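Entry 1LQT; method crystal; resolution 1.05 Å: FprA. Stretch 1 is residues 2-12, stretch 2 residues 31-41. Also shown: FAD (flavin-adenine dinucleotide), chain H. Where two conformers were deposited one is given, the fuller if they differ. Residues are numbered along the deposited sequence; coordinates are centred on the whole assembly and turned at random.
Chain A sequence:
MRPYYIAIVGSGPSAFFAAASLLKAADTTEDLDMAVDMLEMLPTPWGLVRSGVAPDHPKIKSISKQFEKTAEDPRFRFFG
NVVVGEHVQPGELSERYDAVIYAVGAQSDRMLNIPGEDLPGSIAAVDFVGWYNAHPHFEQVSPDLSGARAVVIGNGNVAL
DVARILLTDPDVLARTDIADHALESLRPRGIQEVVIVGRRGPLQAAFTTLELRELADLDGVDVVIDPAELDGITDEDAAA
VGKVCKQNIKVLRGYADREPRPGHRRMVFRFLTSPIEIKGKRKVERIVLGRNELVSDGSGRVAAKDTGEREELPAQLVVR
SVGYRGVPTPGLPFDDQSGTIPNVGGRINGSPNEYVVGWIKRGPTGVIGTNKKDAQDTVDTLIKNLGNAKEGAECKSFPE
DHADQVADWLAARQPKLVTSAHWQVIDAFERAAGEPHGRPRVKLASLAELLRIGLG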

ATOM      1  N   ARG A   2      30.125  12.852  18.443  1.00 20.71           N
ATOM      2  CA  ARG A   2      29.462  12.493  17.171  1.00 18.85           C
ATOM      3  C   ARG A   2      27.980  12.291  17.373  1.00 17.23           C
ATOM      4  O   ARG A   2      27.509  11.957  18.447  1.00 18.14           O
ATOM      5  CB  ARG A   2      30.061  11.209  16.636  1.00 18.62           C
ATOM      6  CG  ARG A   2      29.739   9.945  17.431  1.00 17.16           C
ATOM      7  CD  ARG A   2      30.252   8.727  16.685  1.00 16.15           C
ATOM      8  NE  ARG A   2      29.965   7.451  17.288  1.00 15.71           N
ATOM      9  CZ  ARG A   2      28.820   6.797  17.121  1.00 13.94           C
ATOM     10  NH1 ARG A   2      27.839   7.334  16.413  1.00 13.46           N
ATOM     11  NH2 ARG A   2      28.657   5.616  17.668  1.00 15.09           N
ATOM     12  N   PRO A   3      27.238  12.445  16.305  1.00 15.88           N
ATOM     13  CA  PRO A   3      25.830  12.075  16.360  1.00 14.59           C
ATOM     14  C   PRO A   3      25.719  10.556  16.306  1.00 13.14           C
ATOM     15  O   PRO A   3      26.641   9.879  15.879  1.00 14.38           O
ATOM     16  CB  PRO A   3      25.268  12.686  15.069  1.00 14.62           C
ATOM     17  CG  PRO A   3      26.396  12.649  14.131  1.00 16.60           C
ATOM     18  CD  PRO A   3      27.639  12.910  14.963  1.00 16.74           C
ATOM     19  N   TYR A   4      24.573  10.034  16.721  1.00 12.82           N
ATOM     20  CA  TYR A   4      24.208   8.680  16.359  1.00 12.60           C
ATOM     21  C   TYR A   4      23.867   8.676  14.876  1.00 12.39           C
ATOM     22  O   TYR A   4      23.300   9.644  14.369  1.00 13.78           O
ATOM     23  CB  TYR A   4      22.991   8.210  17.146  1.00 13.12           C
ATOM     24  CG  TYR A   4      23.273   7.954  18.610  1.00 13.48           C
ATOM     25  CD1 TYR A   4      24.192   7.013  19.005  1.00 16.42           C
ATOM     26  CD2 TYR A   4      22.582   8.623  19.593  1.00 16.16           C
ATOM     27  CE1 TYR A   4      24.439   6.769  20.342  1.00 16.69           C
ATOM     28  CE2 TYR A   4      22.807   8.349  20.943  1.00 17.38           C
ATOM     29  CZ  TYR A   4      23.749   7.423  21.297  1.00 16.49           C
ATOM     30  OH  TYR A   4      24.013   7.142  22.623  1.00 19.29           O
ATOM     31  N   TYR A   5      24.198   7.579  14.211  1.00 11.98           N
ATOM     32  CA  TYR A   5      23.930   7.396  12.794  1.00 12.15           C
ATOM     33  C   TYR A   5      22.864   6.322  12.693  1.00 11.02           C
ATOM     34  O   TYR A   5      23.067   5.171  13.105  1.00 11.38           O
ATOM     35  CB  TYR A   5      25.170   6.924  12.058  1.00 13.53           C
ATOM     36  CG  TYR A   5      26.242   7.956  12.030  1.00 15.56           C
ATOM     37  CD1 TYR A   5      26.244   8.948  11.065  1.00 17.96           C
ATOM     38  CD2 TYR A   5      27.234   7.973  12.983  1.00 17.63           C
ATOM     39  CE1 TYR A   5      27.234   9.933  11.052  1.00 20.21           C
ATOM     40  CE2 TYR A   5      28.231   8.952  12.968  1.00 19.62           C
ATOM     41  CZ  TYR A   5      28.201   9.917  12.011  1.00 21.14           C
ATOM     42  OH  TYR A   5      29.181  10.886  11.990  1.00 26.17           O
ATOM     43  N   ILE A   6      21.736   6.710  12.120  1.00 10.42           N
ATOM     44  CA  ILE A   6      20.615   5.788  11.943  1.00 10.20           C
ATOM     45  C   ILE A   6      20.322   5.637  10.465  1.00 10.09           C
ATOM     46  O   ILE A   6      20.209   6.609   9.748  1.00 11.51           O
ATOM     47  CB  ILE A   6      19.349   6.345  12.618  1.00 10.83           C
ATOM     48  CG1 ILE A   6      19.631   6.897  14.025  1.00 11.75           C
ATOM     49  CG2 ILE A   6      18.266   5.285  12.652  1.00 11.34           C
ATOM     50  CD1 ILE A   6      20.137   5.932  15.009  1.00 13.07           C
ATOM     51  N   ALA A   7      20.189   4.387  10.040  1.00  9.83           N
ATOM     52  CA  ALA A   7      19.738   4.096   8.679  1.00  9.56           C
ATOM     53  C   ALA A   7      18.282   3.717   8.759  1.00  9.40           C
ATOM     54  O   ALA A   7      17.870   2.971   9.644  1.00  9.99           O
ATOM     55  CB  ALA A   7      20.499   2.939   8.077  1.00 10.71           C
ATOM     56  N   ILE A   8      17.512   4.215   7.793  1.00  8.99           N
ATOM     57  CA  ILE A   8      16.098   3.846   7.653  1.00  8.91           C
ATOM     58  C   ILE A   8      15.961   3.255   6.273  1.00  8.92           C
ATOM     59  O   ILE A   8      16.369   3.867   5.286  1.00  9.71           O
ATOM     60  CB  ILE A   8      15.168   5.048   7.857  1.00  9.24           C
ATOM     61  CG1 ILE A   8      15.353   5.661   9.239  1.00  9.80           C
ATOM     62  CG2 ILE A   8      13.730   4.614   7.637  1.00 10.18           C
ATOM     63  CD1 ILE A   8      14.554   6.898   9.443  1.00 10.69           C
ATOM     64  N   VAL A   9      15.402   2.047   6.200  1.00  8.48           N
ATOM     65  CA  VAL A   9      15.236   1.314   4.951  1.00  8.32           C
ATOM     66  C   VAL A   9      13.786   1.453   4.549  1.00  8.51           C
ATOM     67  O   VAL A   9      12.885   0.933   5.197  1.00  8.72           O
ATOM     68  CB  VAL A   9      15.653  -0.152   5.107  1.00  9.23           C
ATOM     69  CG1 VAL A   9      15.465  -0.874   3.796  1.00  9.38           C
ATOM     70  CG2 VAL A   9      17.113  -0.216   5.599  1.00  9.61           C
ATOM     71  N   GLY A  10      13.574   2.184   3.459  1.00  8.28           N
ATOM     72  CA  GLY A  10      12.278   2.588   2.990  1.00  8.48           C
ATOM     73  C   GLY A  10      12.053   4.068   3.236  1.00  8.34           C
ATOM     74  O   GLY A  10      12.688   4.679   4.099  1.00  8.85           O
ATOM     75  N   SER A  11      11.094   4.632   2.482  1.00  8.29           N
ATOM     76  CA  SER A  11      10.841   6.082   2.497  1.00  8.33           C
ATOM     77  C   SER A  11       9.353   6.405   2.424  1.00  8.41           C
ATOM     78  O   SER A  11       8.978   7.474   1.959  1.00  8.68           O
ATOM     79  CB  SER A  11      11.610   6.751   1.375  1.00  8.65           C
ATOM     80  OG  SER A  11      11.124   6.381   0.105  1.00  8.99           O
ATOM     81  N   GLY A  12       8.527   5.478   2.887  1.00  8.45           N
ATOM     82  CA  GLY A  12       7.115   5.731   3.037  1.00  8.42           C
ATOM     83  C   GLY A  12       6.807   6.431   4.346  1.00  8.44           C
ATOM     84  O   GLY A  12       7.683   6.929   5.047  1.00  8.55           O
TER
HETATM   85  PA  FAD H2457       5.037   1.886   2.428  1.00  8.02           P
HETATM   86  O1A FAD H2457       4.698   0.713   1.600  1.00  8.20           O
HETATM   87  O2A FAD H2457       4.296   3.159   2.251  1.00  7.84           O
HETATM   88  O5B FAD H2457       6.585   2.231   2.220  1.00  7.94           O
HETATM   89  C5B FAD H2457       7.551   1.175   2.151  1.00  7.87           C
HETATM   90  C4B FAD H2457       8.748   1.733   1.391  1.00  7.90           C
HETATM   91  O4B FAD H2457       9.821   0.812   1.567  1.00  8.01           O
HETATM   92  C3B FAD H2457       8.521   1.873  -0.118  1.00  8.20           C
HETATM   93  O3B FAD H2457       8.930   3.130  -0.606  1.00  8.05           O
HETATM   94  C2B FAD H2457       9.326   0.732  -0.682  1.00  8.02           C
HETATM   95  O2B FAD H2457       9.758   0.885  -2.014  1.00  7.90           O
HETATM   96  C1B FAD H2457      10.478   0.642   0.326  1.00  7.97           C
HETATM   97  N9A FAD H2457      11.171  -0.639   0.350  1.00  8.30           N
HETATM   98  C8A FAD H2457      10.588  -1.875   0.416  1.00  8.30           C
HETATM   99  N7A FAD H2457      11.489  -2.850   0.440  1.00  9.15           N
HETATM  100  C5A FAD H2457      12.708  -2.206   0.350  0.50  8.27           C
HETATM  101  C6A FAD H2457      14.014  -2.702   0.316  1.00  9.63           C
HETATM  102  N6A FAD H2457      14.322  -3.986   0.412  1.00 10.73           N
HETATM  103  N1A FAD H2457      15.016  -1.784   0.233  1.00  9.12           N
HETATM  104  C2A FAD H2457      14.714  -0.458   0.193  1.00  8.79           C
HETATM  105  N3A FAD H2457      13.489   0.082   0.227  1.00  8.93           N
HETATM  106  C4A FAD H2457      12.519  -0.834   0.306  0.50  8.33           C
HETATM  107  N1  FAD H2457      -3.914   5.540   3.642  1.00 10.26           N
HETATM  108  C2  FAD H2457      -4.577   6.723   3.774  1.00 10.74           C
HETATM  109  O2  FAD H2457      -4.496   7.380   4.794  1.00 11.76           O
HETATM  110  N3  FAD H2457      -5.375   7.161   2.729  1.00 11.52           N
HETATM  111  C4  FAD H2457      -5.479   6.523   1.527  1.00 10.61           C
HETATM  112  O4  FAD H2457      -6.187   6.993   0.609  1.00 12.30           O
HETATM  113  C4X FAD H2457      -4.754   5.335   1.381  0.50  9.92           C
HETATM  114  N5  FAD H2457      -4.785   4.641   0.192  1.00 10.25           N
HETATM  115  C5X FAD H2457      -4.102   3.458   0.077  0.50  9.73           C
HETATM  116  C6  FAD H2457      -4.153   2.748  -1.097  1.00  9.61           C
HETATM  117  C7  FAD H2457      -3.544   1.513  -1.238  1.00  9.98           C
HETATM  118  C7M FAD H2457      -3.611   0.779  -2.549  1.00 10.88           C
HETATM  119  C8  FAD H2457      -2.827   1.001  -0.150  1.00  9.28           C
HETATM  120  C8M FAD H2457      -2.165  -0.347  -0.236  1.00 10.11           C
HETATM  121  C9  FAD H2457      -2.746   1.719   1.041  1.00  9.60           C
HETATM  122  C9A FAD H2457      -3.376   2.949   1.174  1.00  9.46           C
HETATM  123  N10 FAD H2457      -3.326   3.676   2.367  1.00  9.41           N
HETATM  124  C10 FAD H2457      -3.990   4.874   2.466  1.00  9.50           C
HETATM  125  C1' FAD H2457      -2.527   3.213   3.539  1.00  9.49           C
HETATM  126  C2' FAD H2457      -1.087   3.719   3.466  1.00  9.15           C
HETATM  127  O2' FAD H2457      -0.610   3.499   2.162  1.00  9.52           O
HETATM  128  C3' FAD H2457      -0.220   2.960   4.488  1.00  8.77           C
HETATM  129  O3' FAD H2457      -0.676   3.201   5.816  1.00  9.65           O
HETATM  130  C4' FAD H2457       1.249   3.380   4.539  1.00  8.31           C
HETATM  131  O4' FAD H2457       1.734   3.744   3.250  1.00  8.62           O
HETATM  132  C5' FAD H2457       2.107   2.256   5.121  1.00  8.25           C
HETATM  133  O5' FAD H2457       3.403   2.838   5.313  1.00  7.96           O
HETATM  134  P   FAD H2457       4.758   2.015   5.380  1.00  8.33           P
HETATM  135  O1P FAD H2457       5.791   3.048   5.613  1.00  8.04           O
HETATM  136  O2P FAD H2457       4.698   0.862   6.329  1.00  8.59           O
HETATM  137  O3P FAD H2457       4.939   1.347   3.953  1.00  7.88           O
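Stretch 2 (31-41) DLDMAVDMLEM

Stretch 2 lies alongside stretch 1 as a parallel β-strand neighbour. Both backbones are extended, the strand of residues 4-9 pairing with that beginning at Met34; the two run in the same N-to-C direction with a crossing angle of -21°, and their axes approach to 4.7 Å. Together the stretches bury 858 Å².

Pairing begins beside Pro3, whose CB lies 3.9 Å from Asp33 CB. Tyr4 then opens the ladder: its N donates to Asp33 O (2.9 Å) and its O accepts from Ala35 N (2.8 Å), so that one residue of stretch 1 bridges two alternate residues of stretch 2, as parallel pairing requires. The edge of its ring meets Leu32, with CE2 3.4 Å from Leu32 CD1, and its CB is 3.8 Å from Met34 SD. Tyr5 points to the other face of the sheet, where its CD1 packs 3.7 Å from Ala35 CB.

Ile6 repeats the pattern, with Ile6 N to Ala35 O at 2.9 Å and Asp37 N to Ile6 O at 2.9 Å, while its CG1 rests 3.6 Å from Met34 SD. Ala7 sits opposite Asp37, its CA 3.2 Å from Asp37 O in a CA-H...O contact. At Ile8, the bonds Ile8 N to Asp37 O and Leu39 N to Ile8 O are both 2.8 Å, and Ile8 CD1 reaches Val36 CG1 at 3.6 Å. Val9 pairs with Leu39 on the face shared by Tyr5 and Ala7.

The last backbone rung joins Gly10 N to Leu39 O at 2.7 Å. A CB on Gly10 would clash with FAD O4B, since the cofactor passes close to this turn. Ser11 turns its side chain toward stretch 2: OG donates to Glu40 OE1 (2.7 Å), the same oxygen that accepts from FAD O3B (2.7 Å), and CB lies 3.4 Å from Met38 SD. Gly12 follows at the N-cap of a helix, making no contact with stretch 2.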

ATOM      1  N   ASP A  31      22.937  16.542  24.780  1.00 16.24           N
ATOM      2  CA  ASP A  31      23.882  15.453  24.573  0.50 16.43           C
ATOM      3  C   ASP A  31      23.317  14.283  23.782  1.00 16.00           C
ATOM      4  O   ASP A  31      23.586  13.127  24.057  1.00 17.82           O
ATOM      5  CB  ASP A  31      24.360  14.983  25.947  0.50 16.62           C
ATOM      6  CG  ASP A  31      25.023  16.108  26.721  0.50 17.49           C
ATOM      7  OD1 ASP A  31      25.953  16.742  26.164  0.50 18.47           O
ATOM      8  OD2 ASP A  31      24.652  16.457  27.853  0.50 19.79           O
ATOM      9  N   LEU A  32      22.506  14.628  22.796  1.00 15.71           N
ATOM     10  CA  LEU A  32      21.907  13.662  21.890  1.00 14.57           C
ATOM     11  C   LEU A  32      21.808  14.316  20.517  1.00 14.14           C
ATOM     12  O   LEU A  32      21.087  15.281  20.334  1.00 14.49           O
ATOM     13  CB  LEU A  32      20.527  13.257  22.357  1.00 14.90           C
ATOM     14  CG  LEU A  32      19.863  12.175  21.498  1.00 16.86           C
ATOM     15  CD1 LEU A  32      20.639  10.895  21.457  1.00 18.77           C
ATOM     16  CD2 LEU A  32      18.429  11.910  21.965  1.00 17.86           C
ATOM     17  N   ASP A  33      22.568  13.799  19.586  1.00 14.26           N
ATOM     18  CA  ASP A  33      22.567  14.288  18.219  1.00 15.01           C
ATOM     19  C   ASP A  33      22.293  13.117  17.283  1.00 14.17           C
ATOM     20  O   ASP A  33      22.614  11.983  17.612  1.00 13.69           O
ATOM     21  CB  ASP A  33      23.915  14.946  17.905  1.00 16.89           C
ATOM     22  CG  ASP A  33      24.370  15.899  19.003  1.00 22.31           C
ATOM     23  OD1 ASP A  33      23.704  16.904  19.200  1.00 23.61           O
ATOM     24  OD2 ASP A  33      25.371  15.703  19.746  1.00 30.38           O
ATOM     25  N   MET A  34      21.712  13.413  16.131  1.00 14.41           N
ATOM     26  CA  MET A  34      21.252  12.398  15.203  1.00 13.95           C
ATOM     27  C   MET A  34      21.630  12.737  13.772  1.00 13.84           C
ATOM     28  O   MET A  34      21.604  13.888  13.350  1.00 15.11           O
ATOM     29  CB  MET A  34      19.732  12.223  15.253  0.50 14.84           C
ATOM     30  CG  MET A  34      19.223  11.407  16.424  0.50 13.15           C
ATOM     31  SD  MET A  34      19.557   9.637  16.350  0.50 12.06           S
ATOM     32  CE  MET A  34      18.826   9.210  17.934  0.50 12.83           C
ATOM     33  N   ALA A  35      21.941  11.701  13.013  1.00 13.29           N
ATOM     34  CA  ALA A  35      22.141  11.754  11.564  1.00 13.16           C
ATOM     35  C   ALA A  35      21.296  10.601  11.036  1.00 12.17           C
ATOM     36  O   ALA A  35      21.418   9.481  11.521  1.00 13.83           O
ATOM     37  CB  ALA A  35      23.589  11.558  11.206  1.00 14.42           C
ATOM     38  N   VAL A  36      20.479  10.869  10.030  1.00 11.71           N
ATOM     39  CA  VAL A  36      19.582   9.881   9.444  1.00 11.09           C
ATOM     40  C   VAL A  36      19.837   9.730   7.952  1.00 10.51           C
ATOM     41  O   VAL A  36      19.774  10.706   7.222  1.00 10.97           O
ATOM     42  CB  VAL A  36      18.123  10.332   9.663  1.00 11.75           C
ATOM     43  CG1 VAL A  36      17.136   9.389   8.945  1.00 12.76           C
ATOM     44  CG2 VAL A  36      17.804  10.466  11.121  1.00 13.86           C
ATOM     45  N   ASP A  37      20.144   8.516   7.515  1.00 10.49           N
ATOM     46  CA  ASP A  37      20.277   8.153   6.112  1.00 10.38           C
ATOM     47  C   ASP A  37      19.115   7.241   5.774  1.00 10.16           C
ATOM     48  O   ASP A  37      18.909   6.215   6.408  1.00 11.16           O
ATOM     49  CB  ASP A  37      21.580   7.405   5.859  1.00 10.80           C
ATOM     50  CG  ASP A  37      22.808   8.281   5.885  1.00 10.77           C
ATOM     51  OD1 ASP A  37      22.662   9.513   5.815  1.00 11.88           O
ATOM     52  OD2 ASP A  37      23.924   7.731   5.965  1.00 12.61           O
ATOM     53  N   MET A  38      18.363   7.620   4.760  1.00  9.84           N
ATOM     54  CA  MET A  38      17.206   6.880   4.299  1.00  8.95           C
ATOM     55  C   MET A  38      17.517   6.244   2.970  1.00  8.93           C
ATOM     56  O   MET A  38      17.884   6.935   2.027  1.00 10.18           O
ATOM     57  CB  MET A  38      16.033   7.844   4.192  1.00  9.99           C
ATOM     58  CG  MET A  38      14.764   7.194   3.779  1.00 10.68           C
ATOM     59  SD  MET A  38      13.349   8.344   3.781  1.00 11.57           S
ATOM     60  CE  MET A  38      12.983   8.521   5.474  1.00 12.60           C
ATOM     61  N   LEU A  39      17.408   4.921   2.912  1.00  8.82           N
ATOM     62  CA  LEU A  39      17.704   4.124   1.737  1.00  8.92           C
ATOM     63  C   LEU A  39      16.420   3.593   1.166  1.00  9.29           C
ATOM     64  O   LEU A  39      15.681   2.913   1.853  1.00 11.89           O
ATOM     65  CB  LEU A  39      18.575   2.917   2.142  1.00 10.11           C
ATOM     66  CG  LEU A  39      19.840   3.254   2.941  1.00 14.14           C
ATOM     67  CD1 LEU A  39      20.673   1.955   3.080  1.00 16.15           C
ATOM     68  CD2 LEU A  39      20.617   4.362   2.461  1.00 15.84           C
ATOM     69  N   GLU A  40      16.170   3.858  -0.097  1.00  8.99           N
ATOM     70  CA  GLU A  40      14.907   3.533  -0.737  1.00  8.60           C
ATOM     71  C   GLU A  40      15.153   2.767  -2.017  1.00  7.93           C
ATOM     72  O   GLU A  40      15.953   3.155  -2.857  1.00  8.53           O
ATOM     73  CB  GLU A  40      14.147   4.818  -1.036  1.00  8.60           C
ATOM     74  CG  GLU A  40      12.980   4.679  -2.022  1.00  8.02           C
ATOM     75  CD  GLU A  40      11.908   3.699  -1.581  1.00  8.00           C
ATOM     76  OE1 GLU A  40      11.503   3.765  -0.403  1.00  8.19           O
ATOM     77  OE2 GLU A  40      11.487   2.880  -2.433  1.00  8.38           O
ATOM     78  N   MET A  41      14.404   1.685  -2.158  0.50  8.53           N
ATOM     79  CA  MET A  41      14.451   0.798  -3.307  0.50  8.66           C
ATOM     80  C   MET A  41      14.209   1.478  -4.672  0.50  9.12           C
ATOM     81  O   MET A  41      14.840   1.147  -5.659  0.50  9.10           O
ATOM     82  CB  MET A  41      13.360  -0.269  -3.069  0.50  7.81           C
ATOM     83  CG  MET A  41      13.061  -1.136  -4.295  0.50  8.93           C
ATOM     84  SD  MET A  41      12.296  -2.694  -3.877  0.50  8.34           S
ATOM     85  CE  MET A  41      10.490  -2.180  -3.418  0.50  6.95           C
TER